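Local atomic coordinates of solute carrier family 15 member 1 (Mus musculus, PDB entry 5A9D), a protein that moves small peptides together with protons across the intestinal cell membrane, the part modelled here being its immunoglobulin-like extracellular domain. Residues 8-13 and 31-36; 103-108 and 167-172; 134-139 and 153-158. All blocks are in the same frame, centred on the assembly; numbering follows the deposited sequence.

Interaction 1: residues 8-13 and 31-36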
ATOM      1  N   LYS A   8       7.195 -10.987  -8.531  1.00 32.05           N
ATOM      2  CA  LYS A   8       7.065 -10.960  -9.990  1.00 32.49           C
ATOM      3  C   LYS A   8       8.081  -9.917 -10.433  1.00 32.10           C
ATOM      4  O   LYS A   8       8.257  -8.916  -9.751  1.00 31.65           O
ATOM      5  CB  LYS A   8       5.639 -10.520 -10.378  1.00 34.65           C
ATOM      6  CG  LYS A   8       5.391 -10.232 -11.846  1.00 45.65           C
ATOM      7  CD  LYS A   8       4.394  -9.109 -11.896  1.00 56.09           C
ATOM      8  CE  LYS A   8       3.142  -9.463 -12.621  1.00 60.21           C
ATOM      9  NZ  LYS A   8       2.077  -8.498 -12.288  1.00 61.24           N
ATOM     10  N   VAL A   9       8.773 -10.152 -11.534  1.00 28.21           N
ATOM     11  CA  VAL A   9       9.751  -9.167 -12.029  1.00 28.21           C
ATOM     12  C   VAL A   9       9.186  -8.536 -13.294  1.00 34.54           C
ATOM     13  O   VAL A   9       8.687  -9.250 -14.148  1.00 34.52           O
ATOM     14  CB  VAL A   9      11.149  -9.776 -12.284  1.00 30.40           C
ATOM     15  CG1 VAL A   9      12.173  -8.687 -12.694  1.00 30.38           C
ATOM     16  CG2 VAL A   9      11.637 -10.556 -11.064  1.00 29.55           C
ATOM     17  N   LEU A  10       9.250  -7.200 -13.400  1.00 31.80           N
ATOM     18  CA  LEU A  10       8.817  -6.493 -14.589  1.00 31.86           C
ATOM     19  C   LEU A  10       9.968  -5.588 -15.018  1.00 34.65           C
ATOM     20  O   LEU A  10      10.383  -4.678 -14.293  1.00 35.01           O
ATOM     21  CB  LEU A  10       7.481  -5.723 -14.333  1.00 32.49           C
ATOM     22  CG  LEU A  10       7.025  -4.645 -15.347  1.00 37.79           C
ATOM     23  CD1 LEU A  10       6.759  -5.227 -16.737  1.00 39.06           C
ATOM     24  CD2 LEU A  10       5.753  -3.937 -14.873  1.00 36.79           C
ATOM     25  N   ASN A  11      10.512  -5.889 -16.183  1.00 33.25           N
ATOM     26  CA  ASN A  11      11.594  -5.151 -16.802  1.00 33.94           C
ATOM     27  C   ASN A  11      10.996  -4.022 -17.619  1.00 39.58           C
ATOM     28  O   ASN A  11      10.413  -4.265 -18.678  1.00 40.55           O
ATOM     29  CB  ASN A  11      12.424  -6.090 -17.679  1.00 29.46           C
ATOM     30  CG  ASN A  11      13.628  -5.421 -18.283  1.00 43.10           C
ATOM     31  OD1 ASN A  11      13.812  -4.220 -18.175  1.00 35.53           O
ATOM     32  ND2 ASN A  11      14.463  -6.184 -18.948  1.00 39.59           N
ATOM     33  N   ILE A  12      11.161  -2.785 -17.133  1.00 37.02           N
ATOM     34  CA  ILE A  12      10.642  -1.567 -17.758  1.00 38.64           C
ATOM     35  C   ILE A  12      11.755  -0.712 -18.395  1.00 45.64           C
ATOM     36  O   ILE A  12      11.508   0.442 -18.750  1.00 47.59           O
ATOM     37  CB  ILE A  12       9.749  -0.752 -16.781  1.00 42.34           C
ATOM     38  CG1 ILE A  12      10.520  -0.281 -15.520  1.00 42.21           C
ATOM     39  CG2 ILE A  12       8.514  -1.545 -16.410  1.00 42.39           C
ATOM     40  CD1 ILE A  12       9.738   0.712 -14.639  1.00 43.74           C
ATOM     41  N   GLY A  13      12.951  -1.289 -18.541  1.00 42.88           N
ATOM     42  CA  GLY A  13      14.091  -0.626 -19.181  1.00 45.01           C
ATOM     43  C   GLY A  13      14.142  -0.935 -20.666  1.00 49.76           C
ATOM     44  O   GLY A  13      13.173  -1.459 -21.212  1.00 48.92           O
ATOM     45  N   MET A  31      10.648  -4.492 -21.547  1.00 41.31           N
ATOM     46  CA  MET A  31       9.181  -4.422 -21.618  1.00 41.19           C
ATOM     47  C   MET A  31       8.531  -5.792 -21.494  1.00 42.89           C
ATOM     48  O   MET A  31       7.709  -6.153 -22.330  1.00 45.22           O
ATOM     49  CB  MET A  31       8.714  -3.661 -22.884  1.00 45.74           C
ATOM     50  CG  MET A  31       9.123  -2.211 -22.902  1.00 51.25           C
ATOM     51  SD  MET A  31       8.327  -1.293 -21.548  1.00 56.84           S
ATOM     52  CE  MET A  31       9.511  -0.013 -21.321  1.00 55.72           C
ATOM     53  N   SER A  32       8.976  -6.587 -20.512  1.00 35.77           N
ATOM     54  CA  SER A  32       8.437  -7.920 -20.275  1.00 33.99           C
ATOM     55  C   SER A  32       8.445  -8.222 -18.786  1.00 37.59           C
ATOM     56  O   SER A  32       9.222  -7.635 -18.033  1.00 34.85           O
ATOM     57  CB  SER A  32       9.210  -8.986 -21.063  1.00 36.13           C
ATOM     58  OG  SER A  32      10.430  -9.332 -20.432  1.00 39.85           O
ATOM     59  N   GLN A  33       7.600  -9.165 -18.371  1.00 34.46           N
ATOM     60  CA  GLN A  33       7.525  -9.581 -16.991  1.00 32.94           C
ATOM     61  C   GLN A  33       7.546 -11.100 -16.851  1.00 37.83           C
ATOM     62  O   GLN A  33       7.280 -11.801 -17.825  1.00 35.33           O
ATOM     63  CB  GLN A  33       6.261  -9.008 -16.337  1.00 33.49           C
ATOM     64  CG  GLN A  33       4.943  -9.479 -16.967  1.00 35.36           C
ATOM     65  CD  GLN A  33       3.743  -8.904 -16.257  1.00 53.24           C
ATOM     66  OE1 GLN A  33       3.816  -7.871 -15.600  1.00 44.47           O
ATOM     67  NE2 GLN A  33       2.588  -9.524 -16.390  1.00 46.28           N
ATOM     68  N   THR A  34       7.768 -11.602 -15.622  1.00 35.29           N
ATOM     69  CA  THR A  34       7.686 -13.044 -15.382  1.00 35.88           C
ATOM     70  C   THR A  34       6.187 -13.364 -15.430  1.00 41.24           C
ATOM     71  O   THR A  34       5.387 -12.557 -14.961  1.00 39.22           O
ATOM     72  CB  THR A  34       8.304 -13.415 -14.022  1.00 35.29           C
ATOM     73  OG1 THR A  34       7.695 -12.606 -13.025  1.00 29.22           O
ATOM     74  CG2 THR A  34       9.821 -13.254 -14.002  1.00 30.40           C
ATOM     75  N   ASP A  35       5.808 -14.481 -16.034  1.00 41.72           N
ATOM     76  CA  ASP A  35       4.388 -14.851 -16.163  1.00 46.32           C
ATOM     77  C   ASP A  35       3.722 -15.189 -14.836  1.00 53.01           C
ATOM     78  O   ASP A  35       2.499 -15.134 -14.739  1.00 58.20           O
ATOM     79  CB  ASP A  35       4.171 -15.978 -17.196  1.00 51.88           C
ATOM     80  CG  ASP A  35       5.196 -17.107 -17.237  1.00 74.08           C
ATOM     81  OD1 ASP A  35       5.677 -17.520 -16.146  1.00 74.21           O
ATOM     82  OD2 ASP A  35       5.461 -17.632 -18.357  1.00 84.23           O
ATOM     83  N   THR A  36       4.525 -15.529 -13.812  1.00 45.23           N
ATOM     84  CA  THR A  36       4.012 -15.880 -12.494  1.00 45.04           C
ATOM     85  C   THR A  36       4.763 -15.110 -11.413  1.00 45.43           C
ATOM     86  O   THR A  36       5.805 -14.475 -11.665  1.00 43.71           O
ATOM     87  CB  THR A  36       4.179 -17.407 -12.209  1.00 59.25           C
ATOM     88  OG1 THR A  36       5.574 -17.722 -12.070  1.00 60.44           O
ATOM     89  CG2 THR A  36       3.502 -18.307 -13.249  1.00 57.87           C
TER
HETATM   90  O   HOH W   1       2.676  -6.208 -13.776  1.00 42.48           O
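Backbone pairing sets the frame: strand 4-11 and outer strand 32-41 run antiparallel, L10 facing Q33 as a non-hydrogen-bonded pair and N11 facing S32 as a hydrogen-bonded one. N11 N gives to S32 O at 2.9 Å, almost along the carbonyl axis, while the return bond from S32 N to N11 O is longer, 3.3 Å. M31 and S32 both face N11, a G1 beta bulge, and M31 N reaches N11 O too, but weakly. N11 OD1 accepts from G13 N, an Asx turn, while ND2 gives to N15 O and L28 O.

Hydroxyl bonding takes over at T34. T34 N gives to V9 O at 2.9 Å, yet V9 N finds the side chain rather than a carbonyl: OG1 sits between the backbone N and the carbonyl carbon (chi1 53°), 3.1 Å from V9 N with the N-H aimed at 161°. The same OG1 donates a hydrogen bond to T36 O, 3.0 Å away. An alanine here would remove OG1 and both its bonds, and would probably leave V9 N without this acceptor and loosen the pairing at this end.

K8 NZ gives to a water 2.8 Å away, and that water donates to Q33 OE1 at 2.7 Å. D184 of the second subunit lies near both side chains, in weak contacts.

Packing is modest: the L10 CD1 methyl rests against Q33 CB, and M31, bent at chi2, brings its CE methyl to 3.3 Å from I12 O.

A hydroxyl doing a carbonyl's work thus continues the edge pairing beyond Q33, the K8-Q33 polar patch facing the partner subunit.

Interaction 2: residues 103-108 and 167-172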
ATOM      1  N   ASN A 103       2.104   0.740  15.899  1.00 27.77           N
ATOM      2  CA  ASN A 103       3.160   0.830  16.893  1.00 28.84           C
ATOM      3  C   ASN A 103       3.298   2.262  17.371  1.00 34.38           C
ATOM      4  O   ASN A 103       3.546   3.137  16.554  1.00 35.72           O
ATOM      5  CB  ASN A 103       4.477   0.297  16.303  1.00 28.22           C
ATOM      6  CG  ASN A 103       5.650   0.402  17.237  1.00 35.98           C
ATOM      7  OD1 ASN A 103       5.498   0.444  18.450  1.00 33.87           O
ATOM      8  ND2 ASN A 103       6.845   0.361  16.697  1.00 26.17           N
ATOM      9  N   THR A 104       3.136   2.524  18.682  1.00 33.38           N
ATOM     10  CA  THR A 104       3.347   3.892  19.198  1.00 35.15           C
ATOM     11  C   THR A 104       4.685   3.999  19.939  1.00 41.87           C
ATOM     12  O   THR A 104       5.010   5.056  20.444  1.00 43.17           O
ATOM     13  CB  THR A 104       2.179   4.381  20.070  1.00 40.70           C
ATOM     14  OG1 THR A 104       2.213   3.700  21.320  1.00 36.18           O
ATOM     15  CG2 THR A 104       0.821   4.220  19.398  1.00 36.80           C
ATOM     16  N   LEU A 105       5.456   2.900  19.996  1.00 37.35           N
ATOM     17  CA  LEU A 105       6.732   2.873  20.700  1.00 37.99           C
ATOM     18  C   LEU A 105       7.824   3.503  19.850  1.00 43.07           C
ATOM     19  O   LEU A 105       7.632   3.660  18.648  1.00 40.10           O
ATOM     20  CB  LEU A 105       7.101   1.422  21.097  1.00 37.24           C
ATOM     21  CG  LEU A 105       6.002   0.618  21.810  1.00 41.35           C
ATOM     22  CD1 LEU A 105       6.445  -0.814  22.011  1.00 41.48           C
ATOM     23  CD2 LEU A 105       5.575   1.271  23.123  1.00 41.75           C
ATOM     24  N   ASN A 106       8.974   3.845  20.481  1.00 42.28           N
ATOM     25  CA  ASN A 106      10.118   4.498  19.841  1.00 45.20           C
ATOM     26  C   ASN A 106      11.083   3.506  19.159  1.00 52.42           C
ATOM     27  O   ASN A 106      12.065   3.916  18.525  1.00 56.92           O
ATOM     28  CB  ASN A 106      10.840   5.424  20.858  1.00 46.70           C
ATOM     29  CG  ASN A 106       9.919   6.510  21.382  1.00 70.74           C
ATOM     30  OD1 ASN A 106       9.174   7.155  20.625  1.00 60.74           O
ATOM     31  ND2 ASN A 106       9.891   6.695  22.696  1.00 66.28           N
ATOM     32  N   GLU A 107      10.785   2.215  19.284  1.00 45.68           N
ATOM     33  CA  GLU A 107      11.522   1.104  18.678  1.00 45.16           C
ATOM     34  C   GLU A 107      10.531   0.295  17.845  1.00 45.59           C
ATOM     35  O   GLU A 107       9.325   0.343  18.102  1.00 41.17           O
ATOM     36  CB  GLU A 107      12.155   0.176  19.750  1.00 47.43           C
ATOM     37  CG  GLU A 107      13.145   0.845  20.708  1.00 60.07           C
ATOM     38  CD  GLU A 107      14.354   1.545  20.108  1.00 92.25           C
ATOM     39  OE1 GLU A 107      14.889   1.054  19.085  1.00 89.92           O
ATOM     40  OE2 GLU A 107      14.785   2.572  20.683  1.00 89.68           O
ATOM     41  N   MET A 108      11.042  -0.450  16.863  1.00 42.67           N
ATOM     42  CA  MET A 108      10.253  -1.322  15.998  1.00 40.65           C
ATOM     43  C   MET A 108       9.646  -2.462  16.825  1.00 40.53           C
ATOM     44  O   MET A 108      10.199  -2.861  17.850  1.00 39.57           O
ATOM     45  CB  MET A 108      11.150  -1.937  14.921  1.00 45.03           C
ATOM     46  CG  MET A 108      11.536  -0.980  13.820  1.00 51.63           C
ATOM     47  SD  MET A 108      12.755  -1.789  12.761  1.00 59.27           S
ATOM     48  CE  MET A 108      13.166  -0.429  11.629  1.00 58.97           C
ATOM     49  N   TYR A 167      -5.093  -2.773  16.199  1.00 30.75           N
ATOM     50  CA  TYR A 167      -4.578  -3.008  17.546  1.00 30.95           C
ATOM     51  C   TYR A 167      -3.442  -2.021  17.773  1.00 33.72           C
ATOM     52  O   TYR A 167      -2.465  -2.028  17.021  1.00 31.45           O
ATOM     53  CB  TYR A 167      -4.133  -4.485  17.641  1.00 33.11           C
ATOM     54  CG  TYR A 167      -5.274  -5.473  17.816  1.00 39.19           C
ATOM     55  CD1 TYR A 167      -6.537  -5.219  17.283  1.00 42.62           C
ATOM     56  CD2 TYR A 167      -5.113  -6.627  18.572  1.00 42.79           C
ATOM     57  CE1 TYR A 167      -7.611  -6.091  17.509  1.00 45.36           C
ATOM     58  CE2 TYR A 167      -6.181  -7.502  18.806  1.00 45.25           C
ATOM     59  CZ  TYR A 167      -7.422  -7.237  18.259  1.00 46.64           C
ATOM     60  OH  TYR A 167      -8.461  -8.113  18.475  1.00 50.37           O
ATOM     61  N   VAL A 168      -3.639  -1.068  18.696  1.00 30.40           N
ATOM     62  CA  VAL A 168      -2.638  -0.020  18.968  1.00 29.56           C
ATOM     63  C   VAL A 168      -1.771  -0.470  20.133  1.00 31.48           C
ATOM     64  O   VAL A 168      -2.275  -0.681  21.220  1.00 32.65           O
ATOM     65  CB  VAL A 168      -3.292   1.381  19.211  1.00 34.73           C
ATOM     66  CG1 VAL A 168      -2.254   2.409  19.652  1.00 34.76           C
ATOM     67  CG2 VAL A 168      -4.035   1.876  17.970  1.00 34.76           C
ATOM     68  N   ILE A 169      -0.463  -0.590  19.900  1.00 28.25           N
ATOM     69  CA  ILE A 169       0.511  -1.018  20.893  1.00 27.05           C
ATOM     70  C   ILE A 169       1.081   0.206  21.567  1.00 33.83           C
ATOM     71  O   ILE A 169       1.638   1.055  20.876  1.00 34.07           O
ATOM     72  CB  ILE A 169       1.624  -1.843  20.185  1.00 28.21           C
ATOM     73  CG1 ILE A 169       1.003  -3.064  19.428  1.00 28.24           C
ATOM     74  CG2 ILE A 169       2.749  -2.245  21.206  1.00 26.82           C
ATOM     75  CD1 ILE A 169       2.036  -3.739  18.377  1.00 30.09           C
ATOM     76  N   ARG A 170       1.012   0.279  22.910  1.00 32.55           N
ATOM     77  CA  ARG A 170       1.587   1.407  23.664  1.00 33.19           C
ATOM     78  C   ARG A 170       2.239   0.951  24.950  1.00 35.93           C
ATOM     79  O   ARG A 170       2.037  -0.200  25.363  1.00 34.42           O
ATOM     80  CB  ARG A 170       0.500   2.442  23.990  1.00 33.38           C
ATOM     81  CG  ARG A 170      -0.678   1.889  24.798  1.00 38.51           C
ATOM     82  CD  ARG A 170      -1.383   3.010  25.528  1.00 60.51           C
ATOM     83  NE  ARG A 170      -2.810   2.744  25.675  1.00 77.97           N
ATOM     84  CZ  ARG A 170      -3.603   3.378  26.533  1.00 98.79           C
ATOM     85  NH1 ARG A 170      -3.104   4.299  27.354  1.00 88.84           N
ATOM     86  NH2 ARG A 170      -4.897   3.093  26.586  1.00 84.87           N
ATOM     87  N   ARG A 171       2.906   1.898  25.644  1.00 32.95           N
ATOM     88  CA  ARG A 171       3.497   1.641  26.959  1.00 35.18           C
ATOM     89  C   ARG A 171       2.381   1.634  27.973  1.00 40.08           C
ATOM     90  O   ARG A 171       1.551   2.532  27.946  1.00 40.24           O
ATOM     91  CB  ARG A 171       4.500   2.745  27.376  1.00 37.20           C
ATOM     92  CG  ARG A 171       5.831   2.803  26.641  1.00 47.78           C
ATOM     93  CD  ARG A 171       6.627   1.514  26.674  1.00 57.43           C
ATOM     94  NE  ARG A 171       7.367   1.317  27.915  1.00 65.10           N
ATOM     95  CZ  ARG A 171       8.587   1.794  28.148  1.00 76.46           C
ATOM     96  NH1 ARG A 171       9.193   2.560  27.249  1.00 61.66           N
ATOM     97  NH2 ARG A 171       9.201   1.528  29.293  1.00 61.93           N
ATOM     98  N   ALA A 172       2.332   0.616  28.844  1.00 40.19           N
ATOM     99  CA  ALA A 172       1.381   0.539  29.968  1.00 41.66           C
ATOM    100  C   ALA A 172       1.946   1.371  31.109  1.00 43.97           C
ATOM    101  O   ALA A 172       3.145   1.638  31.116  1.00 42.43           O
ATOM    102  CB  ALA A 172       1.212  -0.912  30.414  1.00 43.36           C
TER
HETATM  103  O   HOH W   2       3.279   4.416  23.710  1.00 48.96           O
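I169 O is gripped twice by one residue. T104 N gives to it at 3.0 Å, nearly along the C=O axis, and T104 OG1 donates at 2.7 Å in the carbonyl plane, on a lone pair. The side chain manages this because OG1 stands between the backbone N and the carbonyl carbon (chi1 73°), on the same flank as the amide N-H. OG1 also accepts from a water 2.7 Å away from it, and this water accepts from R171 N, so the hydroxyl reaches two residues further along the strand.

N103 and I169 form a parallel bridge where strand 97-103 ends beside strand 164-171, the two inner strands of a four-stranded mixed sheet in an immunoglobulin-like domain. Immediately beyond the bridge the chain peels off through an Asx turn: N103 OD1 accepts L105 N at 2.9 Å, with the donor well above the carbonyl plane. The amide's other end, ND2, gives a straight, in-plane bond to E107 O (2.9 Å, 170°) and another to V121 O, so both ends of the amide hold the turn in shape.

Carbon contacts flank the polar core. The T104 and V168 side chains cross at about a right angle, CG2 of T104 3.6 Å from CG1 of V168, and I12 and M31 of the second subunit pack on T104 and V168. L105 forks over the strand: CD1 meets I169 CG2 at 4.0 Å, while CD2 lies 3.7 Å from R171 CD, touching the aliphatic part of an arginine whose NE is bonded to G175 O.

Interaction 3: residues 134-139 and 153-158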
ATOM      1  N   SER A 134     -12.527 -16.473  12.708  1.00 51.93           N
ATOM      2  CA  SER A 134     -13.122 -15.905  13.929  1.00 52.71           C
ATOM      3  C   SER A 134     -12.653 -16.552  15.237  1.00 56.27           C
ATOM      4  O   SER A 134     -12.147 -17.672  15.241  1.00 55.85           O
ATOM      5  CB  SER A 134     -14.649 -15.941  13.865  1.00 58.19           C
ATOM      6  OG  SER A 134     -15.154 -16.567  12.708  1.00 71.06           O
ATOM      7  N   GLY A 135     -12.849 -15.830  16.331  1.00 52.98           N
ATOM      8  CA  GLY A 135     -12.542 -16.310  17.668  1.00 53.49           C
ATOM      9  C   GLY A 135     -11.331 -15.666  18.278  1.00 52.83           C
ATOM     10  O   GLY A 135     -10.562 -15.007  17.575  1.00 50.77           O
ATOM     11  N   GLU A 136     -11.172 -15.822  19.607  1.00 49.51           N
ATOM     12  CA  GLU A 136     -10.021 -15.268  20.358  1.00 47.68           C
ATOM     13  C   GLU A 136      -8.707 -15.864  19.771  1.00 49.28           C
ATOM     14  O   GLU A 136      -8.621 -17.065  19.550  1.00 47.42           O
ATOM     15  CB  GLU A 136     -10.188 -15.612  21.852  1.00 51.90           C
ATOM     16  CG  GLU A 136      -9.036 -15.261  22.774  1.00 63.70           C
ATOM     17  CD  GLU A 136      -9.223 -15.743  24.198  1.00 91.53           C
ATOM     18  OE1 GLU A 136      -9.066 -16.961  24.442  1.00 86.61           O
ATOM     19  OE2 GLU A 136      -9.477 -14.892  25.083  1.00 97.07           O
ATOM     20  N   LYS A 137      -7.729 -15.018  19.461  1.00 45.52           N
ATOM     21  CA  LYS A 137      -6.445 -15.454  18.900  1.00 45.62           C
ATOM     22  C   LYS A 137      -5.350 -15.056  19.870  1.00 50.90           C
ATOM     23  O   LYS A 137      -5.349 -13.922  20.376  1.00 49.15           O
ATOM     24  CB  LYS A 137      -6.141 -14.769  17.522  1.00 44.42           C
ATOM     25  CG  LYS A 137      -7.155 -15.014  16.399  1.00 50.31           C
ATOM     26  CD  LYS A 137      -7.187 -16.462  15.955  1.00 64.29           C
ATOM     27  CE  LYS A 137      -8.599 -16.864  15.635  1.00 73.41           C
ATOM     28  NZ  LYS A 137      -8.728 -18.313  15.391  1.00 60.25           N
ATOM     29  N   GLN A 138      -4.398 -15.963  20.095  1.00 46.88           N
ATOM     30  CA  GLN A 138      -3.237 -15.660  20.920  1.00 46.34           C
ATOM     31  C   GLN A 138      -2.202 -14.974  20.015  1.00 45.72           C
ATOM     32  O   GLN A 138      -2.098 -15.304  18.844  1.00 45.70           O
ATOM     33  CB  GLN A 138      -2.632 -16.935  21.512  1.00 50.17           C
ATOM     34  CG  GLN A 138      -3.412 -17.502  22.683  1.00 72.31           C
ATOM     35  CD  GLN A 138      -2.468 -17.901  23.775  1.00 95.13           C
ATOM     36  OE1 GLN A 138      -1.933 -19.022  23.781  1.00 89.10           O
ATOM     37  NE2 GLN A 138      -2.191 -16.963  24.686  1.00 88.92           N
ATOM     38  N   TYR A 139      -1.440 -14.024  20.548  1.00 39.42           N
ATOM     39  CA  TYR A 139      -0.375 -13.383  19.785  1.00 36.51           C
ATOM     40  C   TYR A 139       0.763 -12.907  20.670  1.00 43.88           C
ATOM     41  O   TYR A 139       0.608 -12.780  21.892  1.00 44.42           O
ATOM     42  CB  TYR A 139      -0.895 -12.262  18.863  1.00 34.53           C
ATOM     43  CG  TYR A 139      -1.471 -11.047  19.547  1.00 35.51           C
ATOM     44  CD1 TYR A 139      -2.802 -11.019  19.962  1.00 38.11           C
ATOM     45  CD2 TYR A 139      -0.717  -9.891  19.701  1.00 34.57           C
ATOM     46  CE1 TYR A 139      -3.354  -9.874  20.535  1.00 36.91           C
ATOM     47  CE2 TYR A 139      -1.249  -8.754  20.287  1.00 35.83           C
ATOM     48  CZ  TYR A 139      -2.566  -8.745  20.695  1.00 39.16           C
ATOM     49  OH  TYR A 139      -3.056  -7.594  21.226  1.00 40.02           O
ATOM     50  N   ASP A 153       2.998 -12.120  25.777  1.00 46.07           N
ATOM     51  CA  ASP A 153       1.855 -12.913  25.313  1.00 45.13           C
ATOM     52  C   ASP A 153       0.564 -12.167  25.492  1.00 45.66           C
ATOM     53  O   ASP A 153       0.326 -11.596  26.553  1.00 46.24           O
ATOM     54  CB  ASP A 153       1.798 -14.267  26.037  1.00 49.87           C
ATOM     55  CG  ASP A 153       3.066 -15.092  25.865  1.00 65.84           C
ATOM     56  OD1 ASP A 153       3.460 -15.344  24.706  1.00 64.46           O
ATOM     57  OD2 ASP A 153       3.656 -15.497  26.894  1.00 76.64           O
ATOM     58  N   PHE A 154      -0.250 -12.120  24.445  1.00 39.13           N
ATOM     59  CA  PHE A 154      -1.503 -11.378  24.454  1.00 38.64           C
ATOM     60  C   PHE A 154      -2.580 -12.193  23.804  1.00 41.92           C
ATOM     61  O   PHE A 154      -2.289 -13.201  23.173  1.00 39.91           O
ATOM     62  CB  PHE A 154      -1.336 -10.026  23.717  1.00 38.67           C
ATOM     63  CG  PHE A 154      -0.311  -9.106  24.333  1.00 40.23           C
ATOM     64  CD1 PHE A 154       1.022  -9.180  23.960  1.00 42.25           C
ATOM     65  CD2 PHE A 154      -0.679  -8.184  25.312  1.00 42.88           C
ATOM     66  CE1 PHE A 154       1.975  -8.353  24.559  1.00 44.15           C
ATOM     67  CE2 PHE A 154       0.276  -7.364  25.908  1.00 45.80           C
ATOM     68  CZ  PHE A 154       1.595  -7.447  25.519  1.00 43.92           C
ATOM     69  N   LYS A 155      -3.823 -11.754  23.953  1.00 42.22           N
ATOM     70  CA  LYS A 155      -4.977 -12.419  23.368  1.00 44.26           C
ATOM     71  C   LYS A 155      -5.877 -11.368  22.734  1.00 47.43           C
ATOM     72  O   LYS A 155      -6.150 -10.330  23.339  1.00 46.71           O
ATOM     73  CB  LYS A 155      -5.764 -13.218  24.436  1.00 49.83           C
ATOM     74  CG  LYS A 155      -5.164 -14.580  24.748  1.00 72.81           C
ATOM     75  CD  LYS A 155      -6.043 -15.398  25.706  1.00 88.79           C
ATOM     76  CE  LYS A 155      -5.794 -15.111  27.167  1.00100.37           C
ATOM     77  NZ  LYS A 155      -6.724 -15.877  28.048  1.00110.16           N
ATOM     78  N   SER A 156      -6.359 -11.654  21.525  1.00 44.72           N
ATOM     79  CA  SER A 156      -7.298 -10.772  20.847  1.00 45.41           C
ATOM     80  C   SER A 156      -8.653 -10.992  21.493  1.00 54.93           C
ATOM     81  O   SER A 156      -8.842 -12.001  22.183  1.00 58.72           O
ATOM     82  CB  SER A 156      -7.362 -11.108  19.361  1.00 46.37           C
ATOM     83  OG  SER A 156      -8.213 -12.212  19.098  1.00 54.97           O
ATOM     84  N   SER A 157      -9.615 -10.076  21.271  1.00 52.14           N
ATOM     85  CA  SER A 157     -10.948 -10.313  21.788  1.00 55.65           C
ATOM     86  C   SER A 157     -11.654 -11.365  20.883  1.00 60.88           C
ATOM     87  O   SER A 157     -11.053 -11.858  19.913  1.00 56.15           O
ATOM     88  CB  SER A 157     -11.740  -9.014  21.859  1.00 61.41           C
ATOM     89  OG  SER A 157     -11.941  -8.471  20.568  1.00 70.76           O
ATOM     90  N   ASN A 158     -12.913 -11.697  21.194  1.00 61.78           N
ATOM     91  CA  ASN A 158     -13.681 -12.637  20.401  1.00 64.03           C
ATOM     92  C   ASN A 158     -14.087 -12.015  19.074  1.00 69.64           C
ATOM     93  O   ASN A 158     -15.195 -11.488  18.942  1.00 73.76           O
ATOM     94  CB  ASN A 158     -14.897 -13.171  21.169  1.00 66.04           C
ATOM     95  CG  ASN A 158     -15.612 -14.332  20.489  1.00 83.08           C
ATOM     96  OD1 ASN A 158     -16.548 -14.915  21.040  1.00 88.12           O
ATOM     97  ND2 ASN A 158     -15.205 -14.701  19.285  1.00 67.79           N
TER
HETATM   98  O   HOH W   3      -9.748 -12.193  24.914  1.00 65.75           O
HETATM   99  O   HOH W   4      -5.524  -7.714  22.333  1.00 53.74           O
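S156 N points almost straight at K137 O, 2.7 Å away at 172°, and the pair is completed from the side chain: K137 N gives to S156 OG at 2.9 Å. The same OG donates to S157 O. Two residues on, Y139 and F154 exchange backbone bonds in both directions, F154 N to Y139 O at 2.8 Å and Y139 N to F154 O at 2.9 Å. This is the open end of a beta hairpin, strands 138-142 and 153-155, the latter the outermost strand of its antiparallel sheet.

One water donates to both E136 OE2 and S156 O; another bridges Y139 OH and K155 O.

Aromatic packing lies on one face. Y139 CG takes the crowded place between the backbone N and the carbonyl carbon (chi1 66°), which lays the ring alongside the neighbouring strand, with S156 N at its edge. F154 CB stands over a face of that ring in a CH-pi contact, 3.7 Å from CB to the ring centroid. The two rings are tilted by 25° and slid so far apart that they barely overlap. F101 meets the Y139 ring and L177 touches F154, tying the hairpin to the facing sheet.

On the solvent side, K155 CD passes 3.5 Å from E136 OE2, whereas the charged ends of these side chains stay apart, beyond a salt bridge. Q138 runs alongside K155. Farther out, a CB on G135 would jam against the carbonyl O of S134, which calls for glycine, and N158 ND2 rests 3.5 Å from G135 CA.

In the fold
From the N terminus, interaction 1 comes first: strand 4-11 and the segment 31-36 close a short loop holding strands 17-21 and 24-28 of the opposing sheet. The chain then enters the second half of the molecule. There residues 103-108 open interaction 2, which closes only at 167-172, and the whole of interaction 3 falls within that span as a local hairpin. Interactions 2 and 3 touch through Y167, whose OH packs on S156 CB. The C150-C176 disulfide links the hairpin's connecting loop to the residue just ahead of strand 177-184. Interactions 1 and 2, about 38 Å apart between centres, both face the second subunit.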